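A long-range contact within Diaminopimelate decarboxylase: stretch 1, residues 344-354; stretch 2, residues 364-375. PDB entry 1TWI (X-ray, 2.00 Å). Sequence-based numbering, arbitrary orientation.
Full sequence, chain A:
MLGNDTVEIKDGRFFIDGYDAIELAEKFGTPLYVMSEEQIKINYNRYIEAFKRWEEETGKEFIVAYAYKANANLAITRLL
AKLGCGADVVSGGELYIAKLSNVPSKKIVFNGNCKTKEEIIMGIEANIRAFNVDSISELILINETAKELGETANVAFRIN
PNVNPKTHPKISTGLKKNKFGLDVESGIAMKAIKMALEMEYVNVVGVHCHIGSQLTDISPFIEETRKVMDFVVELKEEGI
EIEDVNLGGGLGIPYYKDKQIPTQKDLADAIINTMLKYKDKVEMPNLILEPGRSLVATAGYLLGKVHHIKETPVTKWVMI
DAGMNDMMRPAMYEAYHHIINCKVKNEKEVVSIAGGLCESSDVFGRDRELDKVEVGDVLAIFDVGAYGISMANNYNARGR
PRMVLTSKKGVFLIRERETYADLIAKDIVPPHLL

Stretch 1, residues 344-354: VKNEKEVVSIA
Stretch 2, residues 364-375: FGRDRELDKVEV

The strongest polar contacts gather at the loop preceding strand 348-354. Lys 345 (chi1 to chi4 m, m, t, p) folds its amine onto stretch 2, where its ammonium meets a carbonyl and a carboxylate: NZ donates to Lys 372 O at 2.5 Å and forms a salt bridge with Glu 374 OE1 at 2.7 Å. The backbone N of Lys 345 donates to Asp 371 OD2 at 2.6 Å with a nearly linear N-H...O angle of 173°. The carboxylate of Asp 371 (chi1 m) thus takes a backbone N-H on OD2 and an ammonium on OD1, the latter in a salt bridge to Lys 348 NZ whose hydrogen bond, 3.3 Å from Asp 371 OD1, is weak. Glu 349 (chi1 p, chi2 t) accepts from the backbone through OE1, 2.9 Å from Val 373 N. One water donates to Glu 349 OE1 (2.6 Å) and Val 373 O (2.8 Å) and accepts from Lys 372 NZ (2.8 Å), linking charged groups whose OE1 and NZ stand 4.2 Å apart.

The backbones run antiparallel in sense, their strand axes at 125°. Reciprocal bonds define the register: Glu 349 N to Leu 370 O, 3.0 Å, with Leu 370 N to Glu 349 O, 2.9 Å; then Val 351 N to Arg 368 O, 2.9 Å, with Arg 368 N to Val 351 O, 2.7 Å. Lys 372 N to Glu 347 O (2.9 Å) extends the ladder. Val 350 faces Glu 369 as a non-hydrogen-bonded pair, CA to CA 4.3 Å. A bulge then shifts the register by one, Asp 367 adopting phi/psi 51/50, so that Ile 353 N reaches Gly 365 O at 2.8 Å and Ile 353 O accepts from Phe 364 N at 2.8 Å. Beside it, a second water bridges Ser 352 OG and Asp 367 OD2, 2.7 Å from each.

Apolar packing follows the alternation: Val 351 (m), Ile 353 (m, p) and Leu 370 (m, t) share a face, with Val 351 CG2 to Leu 370 CG and Ile 353 CD1 to Leu 370 CD1 both 4.1 Å.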

# COMPACT_ATOMS: atom_id res chain seq x y z
N VAL A 344 -8.23 17.88 25.55
CA VAL A 344 -7.17 18.59 26.27
C VAL A 344 -7.15 18.01 27.68
O VAL A 344 -8.23 17.75 28.28
CB VAL A 344 -7.51 20.08 26.36
CG1 VAL A 344 -6.65 20.75 27.46
CG2 VAL A 344 -7.27 20.71 25.00
N LYS A 345 -5.95 17.77 28.19
CA LYS A 345 -5.79 17.20 29.54
C LYS A 345 -4.89 18.16 30.37
O LYS A 345 -4.28 19.09 29.83
CB LYS A 345 -5.08 15.84 29.43
CG LYS A 345 -5.78 14.77 28.54
CD LYS A 345 -7.15 14.36 29.12
CE LYS A 345 -7.71 13.06 28.39
NZ LYS A 345 -6.84 11.82 28.56
N ASN A 346 -4.76 17.91 31.66
CA ASN A 346 -3.93 18.80 32.48
C ASN A 346 -2.57 18.17 32.71
O ASN A 346 -1.87 18.49 33.65
CB ASN A 346 -4.61 19.10 33.80
CG ASN A 346 -5.82 19.99 33.61
OD1 ASN A 346 -5.75 21.06 32.97
ND2 ASN A 346 -6.97 19.55 34.15
N GLU A 347 -2.20 17.27 31.80
CA GLU A 347 -0.95 16.57 31.88
C GLU A 347 -0.56 16.20 30.45
O GLU A 347 -1.46 15.92 29.65
CB GLU A 347 -1.11 15.28 32.72
CG GLU A 347 0.18 14.53 32.87
CD GLU A 347 0.05 13.26 33.72
OE1 GLU A 347 0.96 12.40 33.63
OE2 GLU A 347 -0.93 13.12 34.47
N LYS A 348 0.73 16.22 30.13
CA LYS A 348 1.23 15.84 28.81
C LYS A 348 2.28 14.76 28.99
O LYS A 348 2.82 14.59 30.07
CB LYS A 348 1.83 17.04 28.10
CG LYS A 348 0.82 18.12 27.76
CD LYS A 348 1.62 19.23 27.02
CE LYS A 348 0.86 20.57 26.92
NZ LYS A 348 -0.55 20.38 26.37
N GLU A 349 2.56 13.99 27.95
CA GLU A 349 3.53 12.92 28.08
C GLU A 349 4.01 12.61 26.67
O GLU A 349 3.33 12.94 25.67
CB GLU A 349 2.89 11.66 28.72
CG GLU A 349 1.66 11.20 27.99
CD GLU A 349 1.13 9.82 28.43
OE1 GLU A 349 0.01 9.46 27.93
OE2 GLU A 349 1.81 9.11 29.23
N VAL A 350 5.16 11.96 26.59
CA VAL A 350 5.74 11.61 25.29
C VAL A 350 5.44 10.15 25.05
O VAL A 350 5.72 9.31 25.91
CB VAL A 350 7.29 11.83 25.30
CG1 VAL A 350 7.90 11.33 24.01
CG2 VAL A 350 7.59 13.32 25.49
N VAL A 351 4.86 9.85 23.88
CA VAL A 351 4.51 8.48 23.53
C VAL A 351 4.71 8.23 22.03
O VAL A 351 4.87 9.18 21.26
CB VAL A 351 2.99 8.16 23.80
CG1 VAL A 351 2.63 8.30 25.27
CG2 VAL A 351 2.10 9.09 22.96
N SER A 352 4.70 6.96 21.63
CA SER A 352 4.79 6.57 20.22
C SER A 352 3.40 5.98 19.91
O SER A 352 2.77 5.36 20.75
CB SER A 352 5.91 5.55 20.01
OG SER A 352 7.19 6.18 20.21
N ILE A 353 2.88 6.23 18.71
CA ILE A 353 1.51 5.83 18.39
C ILE A 353 1.53 4.77 17.29
O ILE A 353 2.10 5.01 16.23
CB ILE A 353 0.66 7.03 17.82
CG1 ILE A 353 0.49 8.18 18.86
CG2 ILE A 353 -0.75 6.57 17.52
CD1 ILE A 353 1.58 9.18 18.87
N ALA A 354 0.89 3.64 17.52
CA ALA A 354 0.87 2.56 16.52
C ALA A 354 -0.51 2.01 16.22
O ALA A 354 -1.41 2.07 17.07
CB ALA A 354 1.74 1.39 17.03
N PHE A 364 2.38 5.33 13.51
CA PHE A 364 2.05 6.65 12.97
C PHE A 364 3.00 7.77 13.43
O PHE A 364 3.11 8.79 12.76
CB PHE A 364 0.61 7.04 13.36
CG PHE A 364 -0.45 6.23 12.64
CD1 PHE A 364 -0.73 6.47 11.29
CD2 PHE A 364 -1.11 5.19 13.30
CE1 PHE A 364 -1.69 5.68 10.60
CE2 PHE A 364 -2.05 4.39 12.63
CZ PHE A 364 -2.34 4.64 11.28
N GLY A 365 3.65 7.60 14.57
CA GLY A 365 4.55 8.65 15.03
C GLY A 365 5.30 8.15 16.25
O GLY A 365 4.80 7.32 17.03
N ARG A 366 6.51 8.67 16.45
CA ARG A 366 7.34 8.26 17.57
C ARG A 366 7.75 9.48 18.44
O ARG A 366 7.94 10.61 17.93
CB ARG A 366 8.60 7.58 17.02
CG ARG A 366 8.37 6.28 16.27
CD ARG A 366 9.67 5.79 15.63
NE ARG A 366 9.60 4.39 15.16
CZ ARG A 366 9.00 3.99 14.03
NH1 ARG A 366 8.40 4.86 13.21
NH2 ARG A 366 9.01 2.69 13.69
N ASP A 367 7.85 9.26 19.75
CA ASP A 367 8.26 10.30 20.65
C ASP A 367 7.47 11.58 20.47
O ASP A 367 8.04 12.64 20.33
CB ASP A 367 9.75 10.56 20.44
CG ASP A 367 10.57 9.29 20.63
OD1 ASP A 367 11.56 9.11 19.91
OD2 ASP A 367 10.23 8.45 21.50
N ARG A 368 6.14 11.46 20.44
CA ARG A 368 5.31 12.63 20.30
C ARG A 368 4.78 13.11 21.63
O ARG A 368 4.35 12.31 22.46
CB ARG A 368 4.11 12.28 19.40
CG ARG A 368 4.55 11.77 18.02
CD ARG A 368 5.36 12.85 17.18
NE ARG A 368 5.43 12.39 15.80
CZ ARG A 368 4.50 12.61 14.87
NH1 ARG A 368 3.42 13.32 15.16
NH2 ARG A 368 4.67 12.12 13.64
N GLU A 369 4.77 14.42 21.83
CA GLU A 369 4.22 14.95 23.07
C GLU A 369 2.74 15.13 22.85
O GLU A 369 2.30 15.89 21.97
CB GLU A 369 4.83 16.31 23.44
CG GLU A 369 4.26 16.85 24.74
CD GLU A 369 5.01 18.11 25.29
OE1 GLU A 369 4.96 19.17 24.66
OE2 GLU A 369 5.63 18.01 26.35
N LEU A 370 1.94 14.47 23.66
CA LEU A 370 0.50 14.63 23.49
C LEU A 370 -0.14 14.84 24.87
O LEU A 370 0.44 14.46 25.88
CB LEU A 370 -0.12 13.34 22.91
CG LEU A 370 0.44 12.62 21.68
CD1 LEU A 370 -0.64 11.68 21.25
CD2 LEU A 370 0.86 13.52 20.59
N ASP A 371 -1.33 15.42 24.90
CA ASP A 371 -2.07 15.49 26.17
C ASP A 371 -2.28 14.03 26.56
O ASP A 371 -2.59 13.17 25.71
CB ASP A 371 -3.43 16.19 26.01
CG ASP A 371 -3.28 17.72 25.91
OD1 ASP A 371 -2.56 18.14 24.99
OD2 ASP A 371 -3.87 18.49 26.74
N LYS A 372 -2.12 13.78 27.87
CA LYS A 372 -2.18 12.47 28.51
C LYS A 372 -3.20 11.54 27.85
O LYS A 372 -4.39 11.81 27.87
CB LYS A 372 -2.51 12.65 29.99
CG LYS A 372 -2.45 11.37 30.80
CD LYS A 372 -1.05 11.03 31.18
CE LYS A 372 -0.98 9.91 32.23
NZ LYS A 372 -1.60 8.63 31.73
N VAL A 373 -2.70 10.43 27.32
CA VAL A 373 -3.57 9.47 26.63
C VAL A 373 -4.18 8.39 27.53
O VAL A 373 -3.49 7.78 28.34
CB VAL A 373 -2.79 8.79 25.44
CG1 VAL A 373 -3.72 7.81 24.71
CG2 VAL A 373 -2.28 9.86 24.46
N GLU A 374 -5.51 8.23 27.45
CA GLU A 374 -6.23 7.20 28.19
C GLU A 374 -6.96 6.29 27.19
O GLU A 374 -7.27 6.71 26.09
CB GLU A 374 -7.21 7.86 29.17
CG GLU A 374 -6.43 8.80 30.14
CD GLU A 374 -7.30 9.73 30.95
OE1 GLU A 374 -6.95 10.95 31.14
OE2 GLU A 374 -8.34 9.21 31.42
N VAL A 375 -7.18 5.04 27.56
CA VAL A 375 -7.92 4.12 26.67
C VAL A 375 -9.24 4.78 26.46
O VAL A 375 -9.86 5.29 27.42
CB VAL A 375 -8.13 2.73 27.36
CG1 VAL A 375 -9.21 1.88 26.61
CG2 VAL A 375 -6.79 2.00 27.41
O HOH W 1 -0.94 7.45 29.32
O HOH W 2 7.83 7.49 22.43